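PDB 3JS3: 3-dehydroquinate dehydratase from Clostridium difficile, which catalyses the cis-dehydration of 3-dehydroquinate to 3-dehydroshikimate through an imine intermediate, the third step of the chorismate pathway to the aromatic amino acids. Local coordinates for residues M4-Q9 with G169-K174; V24-K29 with D47-R52; E120-D125 with I144-F149; N150-K155 with V177-E182. All coordinates share one frame; numbering follows the deposited sequence.

Interaction 1. Residues M4-Q9 with G169-K174. With DHS (3-amino-4,5-dihydroxy-cyclohex-1-enecarboxylate), chain E.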
# COMPACT_ATOMS: atom_id res chain seq x y z
N MET A 4 -19.45 9.16 16.59
CA MET A 4 -19.33 8.14 17.68
C MET A 4 -17.91 8.06 18.27
O MET A 4 -17.74 7.64 19.42
CB MET A 4 -19.80 6.77 17.17
CG MET A 4 -19.01 6.22 15.98
SD MET A 4 -19.84 4.79 15.21
CE MET A 4 -20.02 3.69 16.62
N LYS A 5 -16.90 8.45 17.48
CA LYS A 5 -15.50 8.47 17.93
C LYS A 5 -15.03 9.89 18.09
O LYS A 5 -15.44 10.77 17.32
CB LYS A 5 -14.56 7.83 16.92
CG LYS A 5 -14.64 6.34 16.74
CD LYS A 5 -13.50 5.98 15.82
CE LYS A 5 -13.32 4.53 15.66
NZ LYS A 5 -12.09 4.33 14.87
N ARG A 6 -14.14 10.13 19.04
CA ARG A 6 -13.64 11.48 19.19
C ARG A 6 -12.47 11.73 18.26
O ARG A 6 -11.78 10.80 17.81
CB ARG A 6 -13.34 11.86 20.64
CG ARG A 6 -12.27 11.12 21.42
CD ARG A 6 -12.16 11.83 22.78
NE ARG A 6 -11.25 11.23 23.75
CZ ARG A 6 -9.94 11.48 23.82
NH1 ARG A 6 -9.22 10.88 24.76
NH2 ARG A 6 -9.35 12.30 22.95
N LYS A 7 -12.31 13.00 17.89
CA LYS A 7 -11.23 13.45 17.03
C LYS A 7 -10.29 14.28 17.87
O LYS A 7 -10.69 14.87 18.88
CB LYS A 7 -11.74 14.34 15.89
CG LYS A 7 -12.48 13.64 14.75
CD LYS A 7 -13.88 13.18 15.12
CE LYS A 7 -14.65 12.79 13.86
NZ LYS A 7 -14.74 13.95 12.91
N VAL A 8 -9.05 14.34 17.43
CA VAL A 8 -8.03 15.08 18.10
C VAL A 8 -7.67 16.27 17.23
O VAL A 8 -7.00 16.14 16.21
CB VAL A 8 -6.78 14.19 18.33
CG1 VAL A 8 -5.62 15.01 18.90
CG2 VAL A 8 -7.14 13.01 19.23
N GLN A 9 -8.14 17.44 17.63
CA GLN A 9 -7.87 18.67 16.92
C GLN A 9 -6.61 19.33 17.47
O GLN A 9 -6.46 19.45 18.69
CB GLN A 9 -9.08 19.61 17.10
CG GLN A 9 -9.01 20.91 16.32
CD GLN A 9 -9.16 20.69 14.83
OE1 GLN A 9 -9.78 19.72 14.38
NE2 GLN A 9 -8.62 21.63 14.04
N GLY A 169 -5.90 7.21 29.35
CA GLY A 169 -6.23 8.57 28.94
C GLY A 169 -5.51 9.08 27.69
O GLY A 169 -5.54 10.27 27.41
N ALA A 170 -4.87 8.19 26.94
CA ALA A 170 -4.16 8.60 25.73
C ALA A 170 -5.10 9.22 24.75
O ALA A 170 -6.11 8.64 24.41
CB ALA A 170 -3.46 7.42 25.06
N ASP A 171 -4.79 10.41 24.28
CA ASP A 171 -5.60 11.02 23.25
C ASP A 171 -5.39 10.24 21.94
O ASP A 171 -6.29 10.17 21.12
CB ASP A 171 -5.19 12.47 23.05
CG ASP A 171 -5.46 13.30 24.26
OD1 ASP A 171 -6.63 13.64 24.47
OD2 ASP A 171 -4.49 13.65 24.98
N LEU A 172 -4.20 9.64 21.80
CA LEU A 172 -3.82 8.86 20.62
C LEU A 172 -2.91 7.66 20.95
O LEU A 172 -1.69 7.82 21.13
CB LEU A 172 -3.07 9.75 19.62
CG LEU A 172 -3.82 10.89 18.93
CD1 LEU A 172 -2.83 11.86 18.34
CD2 LEU A 172 -4.78 10.38 17.86
N PRO A 173 -3.49 6.45 21.08
CA PRO A 173 -2.62 5.32 21.31
C PRO A 173 -1.74 5.10 20.08
O PRO A 173 -2.19 5.28 18.95
CB PRO A 173 -3.58 4.14 21.46
CG PRO A 173 -4.92 4.71 21.66
CD PRO A 173 -4.92 6.11 21.15
N LYS A 174 -0.49 4.72 20.29
CA LYS A 174 0.43 4.49 19.20
C LYS A 174 1.22 3.21 19.43
O LYS A 174 1.80 3.03 20.50
CB LYS A 174 1.44 5.62 19.12
CG LYS A 174 2.51 5.37 18.09
CD LYS A 174 3.56 6.44 18.09
CE LYS A 174 4.67 6.08 17.14
NZ LYS A 174 5.87 6.96 17.20
C1 DHS E . 7.87 6.42 14.28
C3 DHS E . 6.94 7.25 16.46
C4 DHS E . 7.86 8.47 16.34
C5 DHS E . 9.13 8.18 15.55
C6 DHS E . 8.76 7.62 14.19
C7 DHS E . 7.86 5.53 13.11
C2 DHS E . 7.08 6.22 15.34
O2 DHS E . 8.20 8.88 17.67
O3 DHS E . 9.92 9.34 15.28
O4 DHS E . 7.64 4.29 13.23
O5 DHS E . 8.12 6.03 11.99

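Interaction 2. Residues V24-K29 with D47-R52. With DHS (3-amino-4,5-dihydroxy-cyclohex-1-enecarboxylate), chain E.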
# COMPACT_ATOMS: atom_id res chain seq x y z
N VAL A 24 6.36 14.88 10.31
CA VAL A 24 7.74 14.87 9.91
C VAL A 24 8.64 15.14 11.12
O VAL A 24 8.46 16.12 11.84
CB VAL A 24 8.00 15.87 8.77
CG1 VAL A 24 9.43 15.78 8.29
CG2 VAL A 24 7.01 15.61 7.60
N PRO A 25 9.59 14.24 11.36
CA PRO A 25 10.49 14.41 12.50
C PRO A 25 11.62 15.40 12.28
O PRO A 25 12.09 15.57 11.17
CB PRO A 25 11.11 13.01 12.67
CG PRO A 25 10.13 12.09 12.06
CD PRO A 25 9.64 12.87 10.85
N ILE A 26 12.03 16.05 13.36
CA ILE A 26 13.22 16.89 13.38
C ILE A 26 14.17 16.08 14.27
O ILE A 26 13.83 15.71 15.39
CB ILE A 26 12.93 18.29 13.92
CG1 ILE A 26 12.15 19.07 12.86
CG2 ILE A 26 14.22 19.03 14.24
CD1 ILE A 26 11.76 20.46 13.28
N ILE A 27 15.35 15.75 13.74
CA ILE A 27 16.28 14.91 14.50
C ILE A 27 17.69 15.48 14.65
O ILE A 27 18.63 14.74 14.93
CB ILE A 27 16.34 13.46 13.91
CG1 ILE A 27 17.01 13.42 12.52
CG2 ILE A 27 14.95 12.84 13.86
CD1 ILE A 27 16.21 14.08 11.43
N GLY A 28 17.83 16.79 14.52
CA GLY A 28 19.13 17.42 14.65
C GLY A 28 19.78 17.17 16.00
O GLY A 28 19.10 16.98 17.01
N LYS A 29 21.10 17.16 16.00
CA LYS A 29 21.90 16.94 17.21
C LYS A 29 22.22 18.26 17.91
O LYS A 29 22.69 18.26 19.05
CB LYS A 29 23.22 16.28 16.82
CG LYS A 29 23.10 14.95 16.10
CD LYS A 29 22.69 13.82 17.05
CE LYS A 29 22.72 12.49 16.34
NZ LYS A 29 22.38 11.36 17.25
N ASP A 47 1.52 17.93 7.89
CA ASP A 47 0.52 18.28 8.88
C ASP A 47 1.06 18.60 10.29
O ASP A 47 0.64 19.58 10.91
CB ASP A 47 -0.46 17.15 8.95
CG ASP A 47 -1.18 16.94 7.63
OD1 ASP A 47 -1.86 17.87 7.19
OD2 ASP A 47 -1.11 15.82 7.07
N ILE A 48 2.00 17.80 10.77
CA ILE A 48 2.54 17.96 12.10
C ILE A 48 4.03 17.78 12.05
O ILE A 48 4.54 17.07 11.20
CB ILE A 48 1.96 16.84 13.03
CG1 ILE A 48 0.43 16.81 12.98
CG2 ILE A 48 2.42 16.99 14.48
CD1 ILE A 48 -0.19 15.57 13.71
N ILE A 49 4.75 18.40 12.97
CA ILE A 49 6.21 18.22 13.06
C ILE A 49 6.47 17.59 14.42
O ILE A 49 5.85 17.99 15.41
CB ILE A 49 6.97 19.56 12.98
CG1 ILE A 49 6.93 20.11 11.56
CG2 ILE A 49 8.43 19.40 13.39
CD1 ILE A 49 7.52 21.53 11.45
N GLU A 50 7.33 16.58 14.45
CA GLU A 50 7.73 15.92 15.69
C GLU A 50 9.16 16.29 16.02
O GLU A 50 10.06 16.11 15.19
CB GLU A 50 7.69 14.38 15.58
CG GLU A 50 8.24 13.64 16.85
CD GLU A 50 8.24 12.08 16.74
OE1 GLU A 50 8.64 11.53 15.70
OE2 GLU A 50 7.92 11.41 17.72
N TRP A 51 9.40 16.81 17.21
CA TRP A 51 10.76 17.07 17.61
C TRP A 51 11.26 15.87 18.41
O TRP A 51 10.83 15.61 19.55
CB TRP A 51 10.92 18.41 18.34
CG TRP A 51 12.33 18.67 18.77
CD1 TRP A 51 13.46 18.23 18.16
CD2 TRP A 51 12.77 19.50 19.85
NE1 TRP A 51 14.56 18.67 18.83
CE2 TRP A 51 14.17 19.47 19.86
CE3 TRP A 51 12.10 20.26 20.81
CZ2 TRP A 51 14.93 20.16 20.80
CZ3 TRP A 51 12.85 20.95 21.76
CH2 TRP A 51 14.25 20.89 21.75
N ARG A 52 12.12 15.07 17.77
CA ARG A 52 12.73 13.93 18.42
C ARG A 52 13.91 14.44 19.24
O ARG A 52 15.07 14.32 18.86
CB ARG A 52 13.15 12.88 17.39
CG ARG A 52 12.02 11.98 16.95
CD ARG A 52 11.62 11.05 18.06
NE ARG A 52 12.79 10.27 18.48
CZ ARG A 52 13.23 9.17 17.85
NH1 ARG A 52 12.60 8.70 16.78
NH2 ARG A 52 14.29 8.54 18.30
C1 DHS E . 7.87 6.42 14.28
C3 DHS E . 6.94 7.25 16.46
C4 DHS E . 7.86 8.47 16.34
C5 DHS E . 9.13 8.18 15.55
C6 DHS E . 8.76 7.62 14.19
C7 DHS E . 7.86 5.53 13.11
C2 DHS E . 7.08 6.22 15.34
O2 DHS E . 8.20 8.88 17.67
O3 DHS E . 9.92 9.34 15.28
O4 DHS E . 7.64 4.29 13.23
O5 DHS E . 8.12 6.03 11.99
O HOH W 1 16.58 16.95 18.02

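Interaction 3. Residues E120-D125 with I144-F149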
# COMPACT_ATOMS: atom_id res chain seq x y z
N GLU A 120 5.84 7.06 26.81
CA GLU A 120 5.97 5.63 26.59
C GLU A 120 5.24 4.76 27.62
O GLU A 120 5.43 4.90 28.81
CB GLU A 120 7.45 5.27 26.52
CG GLU A 120 8.12 5.89 25.31
CD GLU A 120 9.63 5.76 25.31
OE1 GLU A 120 10.19 5.33 26.34
OE2 GLU A 120 10.25 6.13 24.28
N LEU A 121 4.42 3.85 27.10
CA LEU A 121 3.62 2.95 27.93
C LEU A 121 4.42 2.25 29.01
O LEU A 121 4.07 2.32 30.19
CB LEU A 121 2.93 1.91 27.04
CG LEU A 121 2.11 0.84 27.76
CD1 LEU A 121 0.99 1.47 28.57
CD2 LEU A 121 1.57 -0.16 26.76
N PHE A 122 5.48 1.55 28.62
CA PHE A 122 6.27 0.84 29.60
C PHE A 122 6.77 1.73 30.74
O PHE A 122 6.99 1.24 31.85
CB PHE A 122 7.47 0.14 28.96
CG PHE A 122 7.12 -1.04 28.10
CD1 PHE A 122 6.35 -2.08 28.60
CD2 PHE A 122 7.67 -1.18 26.84
CE1 PHE A 122 6.06 -3.20 27.82
CE2 PHE A 122 7.39 -2.29 26.05
CZ PHE A 122 6.58 -3.30 26.53
N MET A 123 6.91 3.02 30.49
CA MET A 123 7.42 3.93 31.49
C MET A 123 6.63 3.80 32.82
O MET A 123 7.17 4.09 33.89
CB MET A 123 7.44 5.37 30.96
CG MET A 123 8.58 6.19 31.47
SD MET A 123 10.16 5.62 30.78
CE MET A 123 11.30 6.80 31.44
N GLY A 124 5.36 3.37 32.74
CA GLY A 124 4.53 3.11 33.94
C GLY A 124 3.35 4.02 34.29
O GLY A 124 3.31 5.19 33.91
N ASP A 125 2.40 3.48 35.05
CA ASP A 125 1.22 4.22 35.50
C ASP A 125 1.61 5.45 36.28
O ASP A 125 0.95 6.47 36.15
CB ASP A 125 0.30 3.37 36.40
CG ASP A 125 -0.48 2.32 35.63
OD1 ASP A 125 -0.14 2.03 34.46
OD2 ASP A 125 -1.44 1.77 36.21
N ILE A 144 0.46 7.97 23.79
CA ILE A 144 1.07 6.96 24.65
C ILE A 144 1.59 5.97 23.61
O ILE A 144 0.82 5.47 22.76
CB ILE A 144 0.12 6.30 25.66
CG1 ILE A 144 -0.44 7.35 26.61
CG2 ILE A 144 0.88 5.29 26.47
CD1 ILE A 144 -1.38 6.79 27.66
N SER A 145 2.87 5.67 23.67
CA SER A 145 3.49 4.88 22.64
C SER A 145 4.16 3.59 23.09
O SER A 145 4.70 3.48 24.20
CB SER A 145 4.53 5.74 21.93
OG SER A 145 5.61 6.01 22.81
N ASN A 146 4.18 2.63 22.18
CA ASN A 146 4.80 1.35 22.45
C ASN A 146 5.43 0.83 21.18
O ASN A 146 4.79 0.82 20.13
CB ASN A 146 3.80 0.37 23.01
CG ASN A 146 4.40 -0.99 23.29
OD1 ASN A 146 4.02 -1.98 22.66
ND2 ASN A 146 5.37 -1.04 24.21
N HIS A 147 6.68 0.39 21.30
CA HIS A 147 7.44 -0.10 20.16
C HIS A 147 8.04 -1.47 20.45
O HIS A 147 8.49 -1.73 21.57
CB HIS A 147 8.59 0.87 19.85
CG HIS A 147 8.16 2.30 19.71
ND1 HIS A 147 7.80 3.07 20.79
CD2 HIS A 147 8.08 3.11 18.63
CE1 HIS A 147 7.48 4.28 20.37
NE2 HIS A 147 7.65 4.33 19.07
N ASP A 148 8.02 -2.36 19.48
CA ASP A 148 8.64 -3.67 19.62
C ASP A 148 9.48 -3.83 18.39
O ASP A 148 8.94 -4.03 17.31
CB ASP A 148 7.60 -4.78 19.73
CG ASP A 148 8.21 -6.14 20.02
OD1 ASP A 148 9.35 -6.43 19.56
OD2 ASP A 148 7.53 -6.95 20.69
N PHE A 149 10.80 -3.73 18.55
CA PHE A 149 11.77 -3.87 17.43
C PHE A 149 12.20 -5.31 17.06
O PHE A 149 13.02 -5.50 16.14
CB PHE A 149 13.02 -3.01 17.70
CG PHE A 149 12.81 -1.53 17.46
CD1 PHE A 149 13.27 -0.92 16.30
CD2 PHE A 149 12.12 -0.76 18.37
CE1 PHE A 149 13.06 0.44 16.05
CE2 PHE A 149 11.90 0.59 18.15
CZ PHE A 149 12.38 1.20 16.98
O HOH W 2 6.01 1.42 25.86

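Interaction 4. Residues N150-K155 with V177-E182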
# COMPACT_ATOMS: atom_id res chain seq x y z
N ASN A 150 11.68 -6.31 17.75
CA ASN A 150 12.07 -7.70 17.45
C ASN A 150 10.94 -8.58 16.94
O ASN A 150 11.17 -9.53 16.18
CB ASN A 150 12.65 -8.38 18.71
CG ASN A 150 13.87 -7.66 19.26
OD1 ASN A 150 14.06 -7.61 20.47
ND2 ASN A 150 14.69 -7.09 18.38
N LYS A 151 9.71 -8.26 17.35
CA LYS A 151 8.55 -9.09 17.09
C LYS A 151 7.28 -8.30 16.82
O LYS A 151 7.22 -7.11 17.11
CB LYS A 151 8.35 -9.91 18.37
CG LYS A 151 7.08 -10.75 18.51
CD LYS A 151 7.17 -11.59 19.82
CE LYS A 151 6.03 -12.63 19.91
NZ LYS A 151 6.24 -13.65 21.03
N THR A 152 6.30 -8.98 16.24
CA THR A 152 4.98 -8.45 16.02
C THR A 152 4.09 -9.29 16.90
O THR A 152 3.89 -10.47 16.64
CB THR A 152 4.51 -8.60 14.56
OG1 THR A 152 5.22 -7.66 13.72
CG2 THR A 152 3.00 -8.33 14.45
N PRO A 153 3.57 -8.71 17.99
CA PRO A 153 2.71 -9.52 18.83
C PRO A 153 1.46 -9.95 18.07
O PRO A 153 1.13 -9.36 17.04
CB PRO A 153 2.34 -8.58 19.98
CG PRO A 153 3.44 -7.57 20.02
CD PRO A 153 3.85 -7.39 18.59
N LYS A 154 0.78 -10.97 18.59
CA LYS A 154 -0.46 -11.50 17.98
C LYS A 154 -1.49 -10.38 17.97
O LYS A 154 -1.42 -9.50 18.83
CB LYS A 154 -1.00 -12.68 18.77
CG LYS A 154 0.01 -13.80 19.03
CD LYS A 154 0.48 -14.47 17.75
CE LYS A 154 1.35 -15.69 18.07
NZ LYS A 154 1.70 -16.45 16.83
N LYS A 155 -2.47 -10.43 17.05
CA LYS A 155 -3.45 -9.33 16.93
C LYS A 155 -4.13 -8.99 18.26
O LYS A 155 -4.24 -7.81 18.63
CB LYS A 155 -4.50 -9.56 15.81
CG LYS A 155 -5.75 -10.32 16.15
CD LYS A 155 -6.71 -10.30 14.97
CE LYS A 155 -7.93 -11.24 15.15
NZ LYS A 155 -8.87 -10.82 16.23
N VAL A 177 5.39 -2.04 15.54
CA VAL A 177 5.87 -3.42 15.69
C VAL A 177 6.79 -3.80 14.53
O VAL A 177 6.79 -3.14 13.50
CB VAL A 177 4.70 -4.41 15.78
CG1 VAL A 177 3.88 -4.15 17.05
CG2 VAL A 177 3.83 -4.31 14.56
N MET A 178 7.57 -4.87 14.72
CA MET A 178 8.52 -5.33 13.70
C MET A 178 8.09 -6.69 13.14
O MET A 178 7.85 -7.66 13.90
CB MET A 178 9.93 -5.45 14.31
CG MET A 178 11.03 -5.80 13.29
SD MET A 178 11.45 -4.46 12.16
CE MET A 178 12.32 -3.34 13.26
N PRO A 179 7.97 -6.76 11.81
CA PRO A 179 7.61 -8.04 11.23
C PRO A 179 8.83 -8.88 10.97
O PRO A 179 9.91 -8.35 10.70
CB PRO A 179 6.95 -7.64 9.90
CG PRO A 179 7.66 -6.38 9.50
CD PRO A 179 7.99 -5.68 10.80
N GLN A 180 8.65 -10.17 11.10
CA GLN A 180 9.68 -11.14 10.83
C GLN A 180 9.28 -11.87 9.57
O GLN A 180 10.04 -12.69 9.05
CB GLN A 180 9.73 -12.12 11.99
CG GLN A 180 10.05 -11.47 13.31
CD GLN A 180 9.22 -12.06 14.44
OE1 GLN A 180 9.67 -12.97 15.15
NE2 GLN A 180 7.95 -11.59 14.55
N ASN A 181 8.06 -11.58 9.10
CA ASN A 181 7.50 -12.16 7.88
C ASN A 181 6.33 -11.32 7.36
O ASN A 181 5.83 -10.40 8.05
CB ASN A 181 7.11 -13.64 8.07
CG ASN A 181 6.08 -13.85 9.17
OD1 ASN A 181 5.19 -13.05 9.37
ND2 ASN A 181 6.20 -14.95 9.87
N GLU A 182 5.89 -11.64 6.15
CA GLU A 182 4.84 -10.87 5.48
C GLU A 182 3.52 -10.93 6.23
O GLU A 182 2.84 -9.93 6.37
CB GLU A 182 4.68 -11.30 4.02
CG GLU A 182 5.95 -11.09 3.16
CD GLU A 182 7.01 -12.17 3.36
OE1 GLU A 182 6.67 -13.25 3.90
OE2 GLU A 182 8.18 -11.97 2.95

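Interaction 1. Residues M4-Q9 with G169-K174
Val8, on the first strand of the N-terminal hairpin formed by strands 8-10 and 13-15, meets Leu172 where strand 172-177 enters the TIM barrel. The two side chains reach toward each other, methyl to methyl, with Val8 CG2 3.8 Å from Leu172 CD2. That Val8 methyl also lies 3.5 Å from the backbone atom Asp171 O, a position it reaches because CG2 stands beside the backbone N while CG1 is turned anti to it (chi1 173°). Branched apolar residues suit the N-terminal end of the barrel, where Ile15 of the hairpin and Pro203 also touch both Val8 and Leu172. Farther out the contact turns polar. Arg6 extends its chain so that NH2 comes 3.4 Å from Asp171 OD1, forming a salt bridge whose hydrogen bond is weak, with an N-H...O angle of 142° and the guanidinium and carboxylate planes 74° apart. The other oxygen, Asp171 OD2, accepts from Val142 N and His136 NE2, which probably fixes the carboxylate more firmly than the exposed arginine does. Up the same strand, the fully extended Lys174 carries its NZ to DHS C3, a covalent link of 1.3 Å that captures the Schiff-base chemistry of the enzyme.

Interaction 2. Residues V24-K29 with D47-R52
Glu50 OE2 takes the ligand hydroxyl DHS O2 at 2.5 Å, and Glu50 OE1 takes DHS O3 at 2.6 Å while Pro25 CG lies 4.0 Å from that same OE1. Glu50 reaches the ligand with an extended chain, CG anti to its N (chi1 175°), and both it and Pro25 point to the face of the sheet that lines the substrate pocket. Arg52 folds back at chi2 and chi3, bringing NH1 to the same DHS O3 at 3.1 Å, edge-on and near the guanidinium plane; a salt bridge from its NH2 to Asp54 steadies the group. Four backbone hydrogen bonds join the strands: Ile26 N gives to Glu50 O at 2.7 Å, Val24 N to Ile48 O, Glu50 N to Val24 O and Arg52 N to Ile26 O. They link the two parallel strands of a right-handed beta-alpha-beta crossover of the TIM barrel, with helix 31-41 between them. On the face toward the helices, Ile26 CD1 presses on Ile49 CG2 at 3.5 Å, closer than usual for two methyl groups; beta-branched residues fill this layer well. The Trp51 ring meets Ile26 O and the Ile26 CG2 methyl at its CD1 edge. Water 1 accepts from Trp51 NE1 at 2.8 Å and donates to Gly28 O at 2.7 Å and to Arg52 O, bridging the indole N-H to the loop after strand 21-26, which probably helps fix the ring's rotation.

Interaction 3. Residues E120-D125 with I144-F149
Glu120 runs past Ser145 on its way to the catalytic pocket: CB lies 4.0 Å from Ser145 O, and CG touches Ser145 OG at 3.5 Å. CG stands beside the backbone N, anti to the carbonyl carbon (chi1 -66°), and the chain extended beyond it carries the carboxylate past Ser145, placing OE2 in a salt bridge with Arg86 NH1 and OE1 in a hydrogen bond with Ser87 OG. A glutamate here can therefore line the strand with its methylenes and still position a substrate-binding arginine with its tip. Ser145 OG is itself held by Asp118, and such a small residue suits a place close to Lys174. Glu120 and Ser145 form a parallel bridge between strands 116-120 and 141-148 of the TIM barrel, near the C-terminal mouth where the active site opens; two residues on, His147 is the proton donor/acceptor. The bridge is fastened by Leu121 N, which gives to Ser145 O at 2.9 Å with an N-H...O angle of 164°. There the chain curls into a short 3-10 turn that leads into helix 125-137. Leu121 CB packs on Ile144 CG2 at 4.0 Å, and Met165 of helix 155-167 covers both residues. Water 2 accepts from Phe122 N at 2.8 Å and Asn146 ND2 at 3.0 Å, and donates to Ser145 O, which thus receives two bonds. An asparagine suits the place because ND2 gives to the water while OD1 accepts from Arg161 NH1. Phe122 CE2 comes within 3.0 Å of Asn146 ND2, an oblique approach with ring and amide planes 77° apart.

Interaction 4. Residues N150-K155 with V177-E182
Thr152 and Val177 lie at the tight heart of this contact together with the Lys151 backbone, whereas Gln180, Asn150 and the Lys151 side chain form its rim toward solvent. In the buried part, Thr152 OG1 donates to Met178 O at 2.6 Å. The hydroxyl, which stands beside its own backbone N (chi1 -73°), approaches from above the carbonyl plane, 72° out of it. Val177 CG2 lies against both branches of the threonine, 3.7 Å from Thr152 OG1 and 4.1 Å from Thr152 CG2, the two side chains crossing at about a right angle. Val177 CG1 presses on the ring of Pro153 at CD, 3.6 Å away, and Pro153 in turn rests on helix 155-167. A longer backbone bond runs the opposite way, from Met178 N to Lys151 O at 3.3 Å. The two segments are the loops that follow strands 141-148 and 172-177 at the C-terminal, catalytic end of the TIM barrel, each leading into its helix; Asn181 caps the second with its side chain. The rim residues are exposed and meet without hydrogen bonds: Gln180 CG lies 3.6 Å from Asn150 O, and Gln180 NE2 3.6 Å from Lys151 CA. Beyond it, Glu182 forms a salt bridge with Lys197 of the second subunit. Because Met178 both gives and receives across the loops, through neutral groups, this join probably depends little on pH or salt.

Overall arrangement
From the N terminus, residues 4-9 open interaction 1, the longest loop of the four, which closes only when the chain returns at 169-174. Interactions 2 and 3 nest inside it in series: 24-29 with 47-52 closes one strand-helix-strand unit, and 120-125 with 144-149 closes another on the opposite side of the chain's centre. Interaction 4 starts within the same loop at 150-155 but ends at 177-182, so it crosses interaction 1. Interactions 1 and 3 adjoin through neighbouring strands of the barrel, and interaction 4 packs against the end of 144-149. Together they tie the N-terminal hairpin, the barrel wall and the loops of the catalytic mouth, with interactions 1, 2 and 3 all reaching the bound ligand.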